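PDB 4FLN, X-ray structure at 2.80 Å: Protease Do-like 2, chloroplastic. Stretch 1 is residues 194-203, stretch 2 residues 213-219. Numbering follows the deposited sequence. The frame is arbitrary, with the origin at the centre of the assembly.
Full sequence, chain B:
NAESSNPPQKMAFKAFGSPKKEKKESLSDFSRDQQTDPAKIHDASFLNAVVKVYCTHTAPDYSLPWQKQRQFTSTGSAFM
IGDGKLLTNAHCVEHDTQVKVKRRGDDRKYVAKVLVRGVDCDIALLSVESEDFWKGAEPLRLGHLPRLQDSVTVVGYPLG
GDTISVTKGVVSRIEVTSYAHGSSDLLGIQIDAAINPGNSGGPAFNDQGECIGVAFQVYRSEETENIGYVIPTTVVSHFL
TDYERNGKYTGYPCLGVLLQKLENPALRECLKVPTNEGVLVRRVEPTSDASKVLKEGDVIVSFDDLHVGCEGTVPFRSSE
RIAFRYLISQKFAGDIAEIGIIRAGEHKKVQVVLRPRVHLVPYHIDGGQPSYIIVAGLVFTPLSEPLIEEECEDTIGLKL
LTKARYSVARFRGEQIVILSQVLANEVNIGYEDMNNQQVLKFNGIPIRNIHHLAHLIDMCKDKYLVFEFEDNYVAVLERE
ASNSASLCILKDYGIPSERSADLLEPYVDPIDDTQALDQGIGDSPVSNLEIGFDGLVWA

Stretch 1 194-203: AINPGNSGGP
Stretch 2, residues 213-219: GVAFQVY

The peptide bond between S200 and G201 is cis, and it lies within the contact. S200 has phi/psi -82/145 and G201 -104/36. At this bend S200 CB sits 3.1 Å from A215 O, and G201 CA approaches the same A215 O at 3.6 Å in a CA-H...O contact.

Stretch 1 is mostly loop, with a 3-10 segment at 197-199. P197 (-48/-46), G198 (-59/-17) and N199 (-82/-22) form the turn. N196 OD1 accepts from G198 N at 2.6 Å, and N196 O accepts from N199 N at a very short 2.5 Å. S200, rotamer p, donates from OG to P197 O at 3.2 Å. G202 N donates to N199 O at 3.1 Å.

Stretch 2 begins in a strand that started earlier in the chain, and its first residues run antiparallel to the end of stretch 1. P203 and V214 are a non-hydrogen-bonded bridge pair, CA to CA 5.0 Å, with side chains diverging. Next to it, A215 N donates to G202 O at 3.0 Å, nearly linear at 179°. G213, at 158/-169, has backbone angles that call for glycine.

Past the bridge the ladder is not kept. The nearest CA atoms are those of S200 and A215, 4.6 Å apart, and of P197 and Q217, 5.0 Å apart. V214 is t, and its CG1 lies 3.3 Å from G201 O. A CB on G201 would be tight against that same CG1. A215 points toward stretch 1; its CB meets I195 CD1 at 4.1 Å. I195 is m, t.

Q217 (-144/130) also points toward stretch 1. With chi1 t, chi2 p and chi3 -102°, its NE2 donates to I195 O at 3.0 Å, while its CG packs 3.6 Å from P197 CA. Beyond it, P197 CB touches Y219 CB at 3.4 Å. Y219 is poorly ordered and unmodelled past CB. The contact buries 504 Å² in total.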

# COMPACT_ATOMS: atom_id res chain seq x y z
N ALA B 194 -20.46 -16.43 -11.63
CA ALA B 194 -19.23 -15.85 -12.14
C ALA B 194 -18.67 -16.68 -13.29
O ALA B 194 -18.93 -17.88 -13.38
CB ALA B 194 -18.20 -15.69 -11.03
N ILE B 195 -17.90 -16.03 -14.17
CA ILE B 195 -17.36 -16.66 -15.36
C ILE B 195 -15.83 -16.54 -15.45
O ILE B 195 -15.27 -15.46 -15.27
CB ILE B 195 -18.00 -16.05 -16.63
CG1 ILE B 195 -19.52 -16.14 -16.54
CG2 ILE B 195 -17.49 -16.75 -17.89
CD1 ILE B 195 -20.26 -15.56 -17.73
N ASN B 196 -15.16 -17.66 -15.70
CA ASN B 196 -13.71 -17.70 -15.87
C ASN B 196 -13.30 -17.08 -17.22
O ASN B 196 -13.92 -17.36 -18.25
CB ASN B 196 -13.22 -19.15 -15.78
CG ASN B 196 -11.72 -19.30 -16.04
OD1 ASN B 196 -11.16 -18.72 -16.97
ND2 ASN B 196 -11.06 -20.12 -15.22
N PRO B 197 -12.25 -16.25 -17.21
CA PRO B 197 -11.83 -15.57 -18.43
C PRO B 197 -11.72 -16.52 -19.60
O PRO B 197 -12.23 -16.23 -20.68
CB PRO B 197 -10.44 -15.02 -18.07
CG PRO B 197 -10.27 -15.27 -16.58
CD PRO B 197 -11.57 -15.71 -16.02
N GLY B 198 -11.09 -17.67 -19.38
CA GLY B 198 -10.99 -18.68 -20.41
C GLY B 198 -12.34 -19.15 -20.91
O GLY B 198 -12.44 -19.75 -21.98
N ASN B 199 -13.39 -18.88 -20.14
CA ASN B 199 -14.73 -19.37 -20.47
C ASN B 199 -15.53 -18.58 -21.50
O ASN B 199 -16.45 -19.12 -22.10
CB ASN B 199 -15.56 -19.62 -19.21
CG ASN B 199 -15.42 -21.03 -18.72
OD1 ASN B 199 -14.34 -21.61 -18.77
ND2 ASN B 199 -16.52 -21.60 -18.26
N SER B 200 -15.22 -17.30 -21.69
CA SER B 200 -15.76 -16.57 -22.84
C SER B 200 -14.83 -16.99 -23.94
O SER B 200 -13.66 -17.17 -23.68
CB SER B 200 -15.67 -15.05 -22.62
OG SER B 200 -14.33 -14.62 -22.50
N GLY B 201 -15.29 -17.16 -25.17
CA GLY B 201 -16.63 -16.91 -25.69
C GLY B 201 -17.51 -18.13 -25.92
O GLY B 201 -18.17 -18.22 -26.96
N GLY B 202 -17.41 -19.15 -25.08
CA GLY B 202 -18.32 -20.28 -25.18
C GLY B 202 -19.79 -19.92 -24.98
O GLY B 202 -20.13 -18.77 -24.71
N PRO B 203 -20.68 -20.91 -25.15
CA PRO B 203 -22.14 -20.73 -25.13
C PRO B 203 -22.77 -20.58 -23.73
O PRO B 203 -22.28 -21.16 -22.76
CB PRO B 203 -22.65 -22.02 -25.77
CG PRO B 203 -21.65 -23.05 -25.33
CD PRO B 203 -20.31 -22.34 -25.24
N GLY B 213 -26.90 -16.94 -25.85
CA GLY B 213 -25.93 -15.87 -26.04
C GLY B 213 -24.50 -16.36 -25.90
O GLY B 213 -24.26 -17.56 -25.87
N VAL B 214 -23.56 -15.43 -25.83
CA VAL B 214 -22.14 -15.78 -25.73
C VAL B 214 -21.59 -15.23 -24.43
O VAL B 214 -21.89 -14.09 -24.07
CB VAL B 214 -21.35 -15.21 -26.92
CG1 VAL B 214 -19.84 -15.37 -26.72
CG2 VAL B 214 -21.79 -15.86 -28.21
N ALA B 215 -20.79 -16.02 -23.72
CA ALA B 215 -20.22 -15.55 -22.45
C ALA B 215 -19.16 -14.50 -22.73
O ALA B 215 -18.51 -14.54 -23.76
CB ALA B 215 -19.62 -16.71 -21.65
N PHE B 216 -19.03 -13.54 -21.81
CA PHE B 216 -18.08 -12.46 -21.96
C PHE B 216 -17.35 -12.16 -20.65
O PHE B 216 -17.98 -11.80 -19.66
CB PHE B 216 -18.79 -11.21 -22.48
CG PHE B 216 -17.95 -9.97 -22.48
CD1 PHE B 216 -17.07 -9.72 -23.52
CD2 PHE B 216 -18.04 -9.05 -21.45
CE1 PHE B 216 -16.29 -8.57 -23.52
CE2 PHE B 216 -17.26 -7.90 -21.44
CZ PHE B 216 -16.39 -7.66 -22.48
N GLN B 217 -16.03 -12.31 -20.66
CA GLN B 217 -15.19 -11.97 -19.51
C GLN B 217 -13.85 -11.40 -19.95
O GLN B 217 -13.14 -12.01 -20.76
CB GLN B 217 -14.98 -13.21 -18.63
CG GLN B 217 -14.07 -12.98 -17.43
CD GLN B 217 -14.66 -12.00 -16.42
OE1 GLN B 217 -14.26 -10.84 -16.37
NE2 GLN B 217 -15.60 -12.47 -15.62
N VAL B 218 -13.48 -10.26 -19.38
CA VAL B 218 -12.27 -9.53 -19.76
C VAL B 218 -10.94 -10.28 -19.59
O VAL B 218 -10.26 -10.57 -20.58
CB VAL B 218 -12.17 -8.17 -19.03
CG1 VAL B 218 -12.33 -8.37 -17.52
CG2 VAL B 218 -10.86 -7.48 -19.35
N TYR B 219 -10.56 -10.56 -18.34
CA TYR B 219 -9.24 -11.10 -18.01
C TYR B 219 -8.16 -10.02 -17.94
O TYR B 219 -8.19 -9.15 -17.06
CB TYR B 219 -8.82 -12.20 -18.99